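Local coordinates for interferon-activable protein 202 (Mus musculus, PDB 4L5Q), which binds double-stranded DNA without sequence specificity through this first HIN-200 domain and, as a whole protein, restrains AIM2 inflammasome activation, probably by sequestering cytosolic DNA, at residues A[18-23]-A[41-46]; A[34-39]-A[54-59]; A[155-160]-A[194-199]. All coordinates share one frame; numbering follows the deposited sequence.

Interaction 1: residues A[18-23]-A[41-46]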
loop_
_atom_site.group_PDB
_atom_site.type_symbol
_atom_site.label_atom_id
_atom_site.label_comp_id
_atom_site.label_asym_id
_atom_site.label_seq_id
_atom_site.Cartn_x
_atom_site.Cartn_y
_atom_site.Cartn_z
ATOM N N MET A 18 -17.161 5.051 8.518
ATOM C CA MET A 18 -17.003 3.607 8.351
ATOM C C MET A 18 -16.070 3.094 9.443
ATOM O O MET A 18 -14.969 3.617 9.627
ATOM C CB MET A 18 -16.455 3.264 6.954
ATOM C CG MET A 18 -16.333 1.762 6.676
ATOM S SD MET A 18 -15.698 1.373 5.031
ATOM C CE MET A 18 -17.245 1.302 4.134
ATOM N N THR A 19 -16.526 2.096 10.196
ATOM C CA THR A 19 -15.705 1.498 11.244
ATOM C C THR A 19 -14.889 0.343 10.671
ATOM O O THR A 19 -15.414 -0.491 9.936
ATOM C CB THR A 19 -16.562 1.015 12.433
ATOM O OG1 THR A 19 -17.241 2.138 13.012
ATOM C CG2 THR A 19 -15.692 0.358 13.499
ATOM N N VAL A 20 -13.597 0.318 10.992
ATOM C CA VAL A 20 -12.684 -0.708 10.494
ATOM C C VAL A 20 -11.786 -1.203 11.633
ATOM O O VAL A 20 -11.589 -0.493 12.626
ATOM C CB VAL A 20 -11.795 -0.138 9.375
ATOM C CG1 VAL A 20 -12.633 0.297 8.174
ATOM C CG2 VAL A 20 -10.983 1.040 9.897
ATOM N N MET A 21 -11.251 -2.416 11.498
ATOM C CA MET A 21 -10.231 -2.905 12.425
ATOM C C MET A 21 -8.881 -2.840 11.721
ATOM O O MET A 21 -8.734 -3.341 10.608
ATOM C CB MET A 21 -10.520 -4.345 12.886
ATOM C CG MET A 21 -9.679 -4.798 14.100
ATOM S SD MET A 21 -9.831 -6.550 14.567
ATOM C CE MET A 21 -8.875 -7.316 13.254
ATOM N N VAL A 22 -7.903 -2.200 12.356
ATOM C CA VAL A 22 -6.560 -2.119 11.783
ATOM C C VAL A 22 -5.878 -3.490 11.804
ATOM O O VAL A 22 -5.814 -4.145 12.848
ATOM C CB VAL A 22 -5.687 -1.088 12.525
ATOM C CG1 VAL A 22 -4.279 -1.053 11.937
ATOM C CG2 VAL A 22 -6.328 0.286 12.468
ATOM N N LEU A 23 -5.386 -3.924 10.646
ATOM C CA LEU A 23 -4.666 -5.190 10.545
ATOM C C LEU A 23 -3.163 -4.955 10.657
ATOM O O LEU A 23 -2.503 -5.506 11.538
ATOM C CB LEU A 23 -4.997 -5.898 9.225
ATOM C CG LEU A 23 -6.477 -6.143 8.942
ATOM C CD1 LEU A 23 -6.682 -6.826 7.601
ATOM C CD2 LEU A 23 -7.093 -6.956 10.058
ATOM N N ALA A 41 -1.136 1.150 5.384
ATOM C CA ALA A 41 -1.873 0.321 6.327
ATOM C C ALA A 41 -2.846 -0.600 5.598
ATOM O O ALA A 41 -3.250 -0.332 4.463
ATOM C CB ALA A 41 -2.610 1.193 7.343
ATOM N N THR A 42 -3.205 -1.701 6.247
ATOM C CA THR A 42 -4.294 -2.532 5.762
ATOM C C THR A 42 -5.317 -2.602 6.872
ATOM O O THR A 42 -4.973 -2.679 8.056
ATOM C CB THR A 42 -3.834 -3.945 5.372
ATOM O OG1 THR A 42 -3.246 -4.583 6.512
ATOM C CG2 THR A 42 -2.809 -3.877 4.247
ATOM N N VAL A 43 -6.580 -2.581 6.483
ATOM C CA VAL A 43 -7.655 -2.414 7.435
ATOM C C VAL A 43 -8.820 -3.289 6.970
ATOM O O VAL A 43 -8.882 -3.641 5.793
ATOM C CB VAL A 43 -8.022 -0.922 7.499
ATOM C CG1 VAL A 43 -9.338 -0.645 6.782
ATOM C CG2 VAL A 43 -8.014 -0.435 8.932
ATOM N N ALA A 44 -9.725 -3.669 7.871
ATOM C CA ALA A 44 -10.819 -4.562 7.468
ATOM C C ALA A 44 -12.173 -4.245 8.097
ATOM O O ALA A 44 -12.254 -3.809 9.244
ATOM C CB ALA A 44 -10.449 -6.017 7.737
ATOM N N THR A 45 -13.234 -4.472 7.328
ATOM C CA THR A 45 -14.595 -4.454 7.855
ATOM C C THR A 45 -15.056 -5.899 7.993
ATOM O O THR A 45 -14.236 -6.819 7.953
ATOM C CB THR A 45 -15.558 -3.704 6.919
ATOM O OG1 THR A 45 -15.616 -4.372 5.652
ATOM C CG2 THR A 45 -15.095 -2.267 6.707
ATOM N N GLU A 46 -16.360 -6.109 8.148
ATOM C CA GLU A 46 -16.903 -7.462 8.201
ATOM C C GLU A 46 -16.860 -8.121 6.828
ATOM O O GLU A 46 -16.791 -9.347 6.721
ATOM C CB GLU A 46 -18.354 -7.444 8.685
ATOM C CG GLU A 46 -18.552 -6.976 10.111
ATOM C CD GLU A 46 -20.018 -6.890 10.486
ATOM O OE1 GLU A 46 -20.596 -7.929 10.871
ATOM O OE2 GLU A 46 -20.587 -5.780 10.392
#

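Interaction 2: residues A[34-39]-A[54-59]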
loop_
_atom_site.group_PDB
_atom_site.type_symbol
_atom_site.label_atom_id
_atom_site.label_comp_id
_atom_site.label_asym_id
_atom_site.label_seq_id
_atom_site.Cartn_x
_atom_site.Cartn_y
_atom_site.Cartn_z
ATOM N N GLY A 34 10.720 17.062 0.997
ATOM C CA GLY A 34 9.983 18.258 1.367
ATOM C C GLY A 34 8.565 17.983 1.833
ATOM O O GLY A 34 7.882 18.888 2.320
ATOM N N LYS A 35 8.122 16.737 1.689
ATOM C CA LYS A 35 6.761 16.365 2.060
ATOM C C LYS A 35 6.715 15.686 3.423
ATOM O O LYS A 35 7.689 15.062 3.850
ATOM C CB LYS A 35 6.153 15.439 1.002
ATOM C CG LYS A 35 6.126 16.022 -0.404
ATOM C CD LYS A 35 5.151 17.183 -0.504
ATOM C CE LYS A 35 3.698 16.708 -0.434
ATOM N NZ LYS A 35 3.302 15.901 -1.631
ATOM N N GLU A 36 5.582 15.813 4.106
ATOM C CA GLU A 36 5.363 15.109 5.363
ATOM C C GLU A 36 5.456 13.605 5.122
ATOM O O GLU A 36 5.107 13.126 4.039
ATOM C CB GLU A 36 3.978 15.471 5.919
ATOM C CG GLU A 36 3.672 14.918 7.310
ATOM C CD GLU A 36 2.295 15.329 7.803
ATOM O OE1 GLU A 36 1.610 16.090 7.087
ATOM O OE2 GLU A 36 1.898 14.889 8.905
ATOM N N ASN A 37 5.942 12.868 6.117
ATOM C CA ASN A 37 5.976 11.407 6.041
ATOM C C ASN A 37 4.589 10.813 5.832
ATOM O O ASN A 37 3.581 11.431 6.190
ATOM C CB ASN A 37 6.583 10.817 7.318
ATOM C CG ASN A 37 8.096 10.867 7.328
ATOM O OD1 ASN A 37 8.720 11.330 6.372
ATOM N ND2 ASN A 37 8.697 10.405 8.420
ATOM N N MET A 38 4.543 9.617 5.250
ATOM C CA MET A 38 3.302 8.862 5.114
ATOM C C MET A 38 3.531 7.454 5.652
ATOM O O MET A 38 4.675 7.059 5.913
ATOM C CB MET A 38 2.865 8.790 3.644
ATOM C CG MET A 38 3.638 7.771 2.803
ATOM S SD MET A 38 3.001 7.601 1.119
ATOM C CE MET A 38 1.581 6.569 1.491
ATOM N N PHE A 39 2.453 6.701 5.842
ATOM C CA PHE A 39 2.600 5.262 6.076
ATOM C C PHE A 39 1.513 4.462 5.372
ATOM O O PHE A 39 0.454 5.001 5.041
ATOM C CB PHE A 39 2.718 4.913 7.573
ATOM C CG PHE A 39 1.486 5.211 8.389
ATOM C CD1 PHE A 39 0.456 4.282 8.484
ATOM C CD2 PHE A 39 1.387 6.395 9.107
ATOM C CE1 PHE A 39 -0.667 4.543 9.255
ATOM C CE2 PHE A 39 0.267 6.669 9.879
ATOM C CZ PHE A 39 -0.767 5.741 9.951
ATOM N N VAL A 54 -2.141 6.814 4.541
ATOM C CA VAL A 54 -2.433 7.938 5.426
ATOM C C VAL A 54 -1.314 8.970 5.424
ATOM O O VAL A 54 -0.136 8.652 5.623
ATOM C CB VAL A 54 -2.859 7.487 6.851
ATOM C CG1 VAL A 54 -2.650 6.006 7.026
ATOM C CG2 VAL A 54 -2.168 8.309 7.938
ATOM N N PHE A 55 -1.706 10.210 5.159
ATOM C CA PHE A 55 -0.759 11.283 4.926
ATOM C C PHE A 55 -0.623 12.212 6.129
ATOM O O PHE A 55 0.248 13.080 6.145
ATOM C CB PHE A 55 -1.158 12.054 3.664
ATOM C CG PHE A 55 -1.186 11.197 2.427
ATOM C CD1 PHE A 55 -0.007 10.884 1.758
ATOM C CD2 PHE A 55 -2.386 10.685 1.943
ATOM C CE1 PHE A 55 -0.024 10.078 0.621
ATOM C CE2 PHE A 55 -2.415 9.879 0.806
ATOM C CZ PHE A 55 -1.230 9.576 0.145
ATOM N N ASN A 56 -1.475 12.008 7.134
ATOM C CA ASN A 56 -1.431 12.774 8.383
ATOM C C ASN A 56 -0.766 11.978 9.504
ATOM O O ASN A 56 -1.315 10.980 9.979
ATOM C CB ASN A 56 -2.851 13.183 8.800
ATOM C CG ASN A 56 -2.885 14.003 10.087
ATOM O OD1 ASN A 56 -1.846 14.379 10.635
ATOM N ND2 ASN A 56 -4.092 14.291 10.569
ATOM N N MET A 57 0.404 12.431 9.942
ATOM C CA MET A 57 1.176 11.685 10.932
ATOM C C MET A 57 0.650 11.818 12.359
ATOM O O MET A 57 1.138 11.151 13.272
ATOM C CB MET A 57 2.661 12.048 10.844
ATOM C CG MET A 57 3.319 11.579 9.559
ATOM S SD MET A 57 3.146 9.799 9.301
ATOM C CE MET A 57 1.732 9.733 8.192
ATOM N N ASP A 58 -0.364 12.659 12.542
ATOM C CA ASP A 58 -1.048 12.754 13.828
ATOM C C ASP A 58 -1.871 11.487 14.089
ATOM O O ASP A 58 -2.405 11.299 15.183
ATOM C CB ASP A 58 -1.974 13.978 13.856
ATOM C CG ASP A 58 -1.223 15.292 13.702
ATOM O OD1 ASP A 58 0.021 15.289 13.804
ATOM O OD2 ASP A 58 -1.889 16.333 13.491
ATOM N N LEU A 59 -1.960 10.622 13.080
ATOM C CA LEU A 59 -2.854 9.468 13.125
ATOM C C LEU A 59 -2.149 8.139 13.370
ATOM O O LEU A 59 -2.815 7.106 13.465
ATOM C CB LEU A 59 -3.653 9.367 11.820
ATOM C CG LEU A 59 -4.564 10.535 11.445
ATOM C CD1 LEU A 59 -5.345 10.211 10.186
ATOM C CD2 LEU A 59 -5.502 10.875 12.587
#

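Interaction 3: residues A[155-160]-A[194-199]. Unlike the reference sequence in segment 155-160: Glu-160 (reference Lys).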
loop_
_atom_site.group_PDB
_atom_site.type_symbol
_atom_site.label_atom_id
_atom_site.label_comp_id
_atom_site.label_asym_id
_atom_site.label_seq_id
_atom_site.Cartn_x
_atom_site.Cartn_y
_atom_site.Cartn_z
ATOM N N VAL A 155 11.005 -5.346 -11.640
ATOM C CA VAL A 155 10.570 -4.268 -10.752
ATOM C C VAL A 155 11.551 -3.103 -10.843
ATOM O O VAL A 155 12.732 -3.262 -10.536
ATOM C CB VAL A 155 10.485 -4.729 -9.285
ATOM C CG1 VAL A 155 10.013 -3.591 -8.403
ATOM C CG2 VAL A 155 9.552 -5.911 -9.151
ATOM N N VAL A 156 11.067 -1.939 -11.267
ATOM C CA VAL A 156 11.928 -0.761 -11.413
ATOM C C VAL A 156 11.702 0.252 -10.286
ATOM O O VAL A 156 10.567 0.654 -10.021
ATOM C CB VAL A 156 11.714 -0.073 -12.777
ATOM C CG1 VAL A 156 12.648 1.116 -12.926
ATOM C CG2 VAL A 156 11.934 -1.065 -13.912
ATOM N N TRP A 157 12.787 0.646 -9.623
ATOM C CA TRP A 157 12.748 1.653 -8.564
ATOM C C TRP A 157 13.681 2.802 -8.944
ATOM O O TRP A 157 14.904 2.648 -8.914
ATOM C CB TRP A 157 13.190 1.026 -7.234
ATOM C CG TRP A 157 13.328 1.999 -6.095
ATOM C CD1 TRP A 157 14.414 2.773 -5.801
ATOM C CD2 TRP A 157 12.347 2.290 -5.088
ATOM N NE1 TRP A 157 14.166 3.533 -4.679
ATOM C CE2 TRP A 157 12.906 3.253 -4.223
ATOM C CE3 TRP A 157 11.052 1.831 -4.840
ATOM C CZ2 TRP A 157 12.207 3.765 -3.122
ATOM C CZ3 TRP A 157 10.360 2.342 -3.744
ATOM C CH2 TRP A 157 10.939 3.299 -2.902
ATOM N N ASP A 158 13.114 3.949 -9.313
ATOM C CA ASP A 158 13.941 5.078 -9.737
ATOM C C ASP A 158 13.933 6.239 -8.744
ATOM O O ASP A 158 14.145 7.389 -9.129
ATOM C CB ASP A 158 13.566 5.561 -11.149
ATOM C CG ASP A 158 12.144 6.097 -11.239
ATOM O OD1 ASP A 158 11.440 6.151 -10.209
ATOM O OD2 ASP A 158 11.723 6.462 -12.359
ATOM N N LYS A 159 13.686 5.934 -7.474
ATOM C CA LYS A 159 13.708 6.948 -6.426
ATOM C C LYS A 159 15.002 6.842 -5.622
ATOM O O LYS A 159 15.969 6.223 -6.073
ATOM C CB LYS A 159 12.480 6.801 -5.519
ATOM C CG LYS A 159 11.158 6.833 -6.283
ATOM C CD LYS A 159 9.971 6.503 -5.388
ATOM C CE LYS A 159 9.350 7.748 -4.788
ATOM N NZ LYS A 159 8.162 7.430 -3.946
ATOM N N GLU A 160 15.025 7.456 -4.444
ATOM C CA GLU A 160 16.182 7.380 -3.551
ATOM C C GLU A 160 16.554 5.932 -3.230
ATOM O O GLU A 160 15.696 5.139 -2.842
ATOM C CB GLU A 160 15.890 8.138 -2.252
ATOM C CG GLU A 160 16.970 8.008 -1.186
ATOM C CD GLU A 160 18.203 8.836 -1.491
ATOM O OE1 GLU A 160 18.083 10.078 -1.563
ATOM O OE2 GLU A 160 19.291 8.244 -1.659
ATOM N N SER A 194 5.383 4.468 -3.445
ATOM C CA SER A 194 5.983 3.144 -3.407
ATOM C C SER A 194 6.917 3.008 -2.210
ATOM O O SER A 194 7.611 3.959 -1.848
ATOM C CB SER A 194 6.711 2.853 -4.717
ATOM O OG SER A 194 5.796 2.855 -5.797
ATOM N N PHE A 195 6.911 1.830 -1.590
ATOM C CA PHE A 195 7.703 1.588 -0.390
ATOM C C PHE A 195 8.170 0.141 -0.366
ATOM O O PHE A 195 7.397 -0.774 -0.667
ATOM C CB PHE A 195 6.874 1.899 0.858
ATOM C CG PHE A 195 7.620 1.727 2.153
ATOM C CD1 PHE A 195 8.703 2.547 2.465
ATOM C CD2 PHE A 195 7.221 0.765 3.076
ATOM C CE1 PHE A 195 9.389 2.399 3.668
ATOM C CE2 PHE A 195 7.895 0.608 4.282
ATOM C CZ PHE A 195 8.984 1.425 4.579
ATOM N N ILE A 196 9.436 -0.059 -0.020
ATOM C CA ILE A 196 9.993 -1.400 0.119
ATOM C C ILE A 196 10.486 -1.623 1.549
ATOM O O ILE A 196 10.976 -0.701 2.201
ATOM C CB ILE A 196 11.148 -1.647 -0.872
ATOM C CG1 ILE A 196 10.737 -1.250 -2.288
ATOM C CG2 ILE A 196 11.582 -3.101 -0.853
ATOM C CD1 ILE A 196 11.799 -1.565 -3.339
ATOM N N LYS A 197 10.336 -2.854 2.029
ATOM C CA LYS A 197 10.731 -3.224 3.380
ATOM C C LYS A 197 11.078 -4.711 3.393
ATOM O O LYS A 197 10.506 -5.490 2.633
ATOM C CB LYS A 197 9.581 -2.940 4.353
ATOM C CG LYS A 197 9.819 -3.408 5.781
ATOM C CD LYS A 197 8.504 -3.713 6.492
ATOM C CE LYS A 197 7.630 -2.480 6.629
ATOM N NZ LYS A 197 6.351 -2.782 7.338
ATOM N N GLY A 198 12.016 -5.110 4.245
ATOM C CA GLY A 198 12.333 -6.518 4.409
ATOM C C GLY A 198 11.226 -7.274 5.121
ATOM O O GLY A 198 10.077 -6.828 5.134
ATOM N N GLU A 199 11.575 -8.416 5.713
ATOM C CA GLU A 199 10.618 -9.270 6.421
ATOM C C GLU A 199 9.481 -9.719 5.509
ATOM O O GLU A 199 8.306 -9.652 5.878
ATOM C CB GLU A 199 10.054 -8.562 7.657
ATOM C CG GLU A 199 11.112 -7.992 8.589
ATOM C CD GLU A 199 10.515 -7.149 9.700
ATOM O OE1 GLU A 199 9.670 -7.667 10.461
ATOM O OE2 GLU A 199 10.889 -5.962 9.804
ATOM O OXT GLU A 199 9.714 -10.148 4.379
#

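Interaction 1: residues A[18-23]-A[41-46]
Val-20 and Val-43 meet in the tightly packed part of a twisted antiparallel pairing, their branches crossing at about a right angle. Val-20 CG2 and Val-43 CG2 stand 3.5 Å apart, closer than two methyl carbons usually lie. The same Val-43 methyl also touches Val-22, with which Val-43 forms a non-hydrogen-bonded pair. Val-43 is turned off the staggered positions (chi1 106°), which puts CG2 close to Met-21 O and CG1 against Val-20 CB.

Three backbone bonds join the strands. Met-21 and Ala-44 form a hydrogen-bonded pair, with Met-21 N to Ala-44 O at 2.8 Å and Ala-44 N to Met-21 O at 2.9 Å; Leu-23 N reaches Thr-42 O at 2.9 Å. Leu-23 leans CD1 over the methyl of Ala-44, while its CB rests beside Thr-42 OG1, which bonds to Thr-24 OG1.

Toward Met-18 the strands diverge, with an angle of 140° between their directions, and contact thins. Here Met-18 SD comes no closer than 4.1 Å to Thr-45 CG2, and the chain runs out to the exposed Glu-46, beside Phe-98.

This is one antiparallel strand pair in the curled sheet of the first OB fold. Strand 68-77 flanks 18-25 on its other edge, strand 49-54 continues the sheet beyond 39-44, and helix 102-108 packs Ile-104 and Ile-105 against Ala-44, Met-21 and Leu-23.

Interaction 2: residues A[34-39]-A[54-59]
The ring of Phe-39 is gripped over one face by Val-54, whose CG1 lies 3.7 Å from the ring centroid in a CH-pi contact, 29° off the normal. At the rim of the same ring, in its plane, sits the sulfur of Met-57, a Met-aromatic contact, while Leu-59 O approaches another part of the edge at longer range. The second ring, that of Phe-55, is met obliquely by Met-38: SD is 3.9 Å from Phe-55 CE1, and the two side chains run side by side in the same direction.

Torsions place the Phe-39 ring and the Met-57 thioether. Phe-39 carries CG between its backbone N and carbonyl carbon (chi1 65°), which brings the ring across the branches of Val-54. Bends at chi2 and chi3 curl the Met-57 thioether back until CE lies 3.5 Å from Phe-39 CD2 and also close to Asn-37 O.

Polar bonds fasten the two ends. Phe-39 and Val-54 form a hydrogen-bonded antiparallel pair, Phe-39 N to Val-54 O and Val-54 N to Phe-39 O both being 3.2 Å. Farther out, the extended chain of Glu-36 carries OE2 to Met-57 N at 3.1 Å, a straight bond (168°) that meets the carboxylate from above its plane. Asn-56 OD1 accepts from Asp-58 N, an Asx turn that shapes the loop presenting Met-57 N.

Phe-39 and Val-54 form the pair at the open end of the hairpin of strands 39-44 and 49-54. Phe-63 meets the Phe-39 ring edge-to-face, Lys-60 adds a cation-pi contact, and strand 80-83 runs parallel beside 49-54, with Ile-83 touching Val-54 and Leu-59.

Interaction 3: residues A[155-160]-A[194-199]
The second OB fold of this HIN-200 domain is a curled sheet whose interior is filled by side chains from strands that are not direct neighbours, and Trp-157 with Ile-196 is such a pair. They reach toward each other from strands 152-157 and 195-197, whose backbones stay well apart: the nearest alpha carbons, Trp-157 CA and Ser-194 CA, are 8.6 Å from each other. The six-membered part of the indole does the touching. Trp-157 CE3 lies 3.8 Å from Ile-196 CD1, the two side chains passing alongside one another, head to tail. The outer corner CH2 of Trp-157 comes within 3.6 Å of Ser-194 O, which lies near the ring plane, and Trp-157 CZ3 rests 3.8 Å from Ser-194 CB.

The indole is fixed from its own segment as well. With CG trans to the backbone N (chi1 174°), the ring extends inward, and NE1 donates to Glu-160 O at 2.9 Å, an acceptor 9° from the ring plane. Lys-159 CB lies over one face, near the rim. A leucine at Trp-157 would probably leave Glu-160 O without this donor and open a gap beside Ile-196 and Ser-194.

Beyond the indole, Lys-159 NZ bonds to the carbonyls of Gly-191, Asn-192 and Tyr-31, the last tying the two OB folds together, while Ser-194 OG bonds to Gly-191 N. Strand 171-180 lines the same interior through Phe-177 and Leu-174, which touch Ile-196, and strand 141-147 pairs with 152-157, placing Ile-142 against Trp-157.

The three contacts sample both OB folds of one HIN-200 domain. Interactions 1 and 2 share the first fold: their segments alternate along the chain, and strand 39-44 runs from one to the other, their centres about 19 Å apart. Interaction 3 belongs to the second fold, its centre about 18 Å from that of interaction 2 and about 25 Å from that of interaction 1. Between interactions 2 and 3 the nearest atoms are about 6 Å apart, and His-193 meets the Phe-55 ring there. His-40, which mediates TP53BP1 binding, has its side chain about 4 Å from those of Met-38 and Phe-195; residues 38-45, required for homomultimerization, contribute to both interactions 1 and 2.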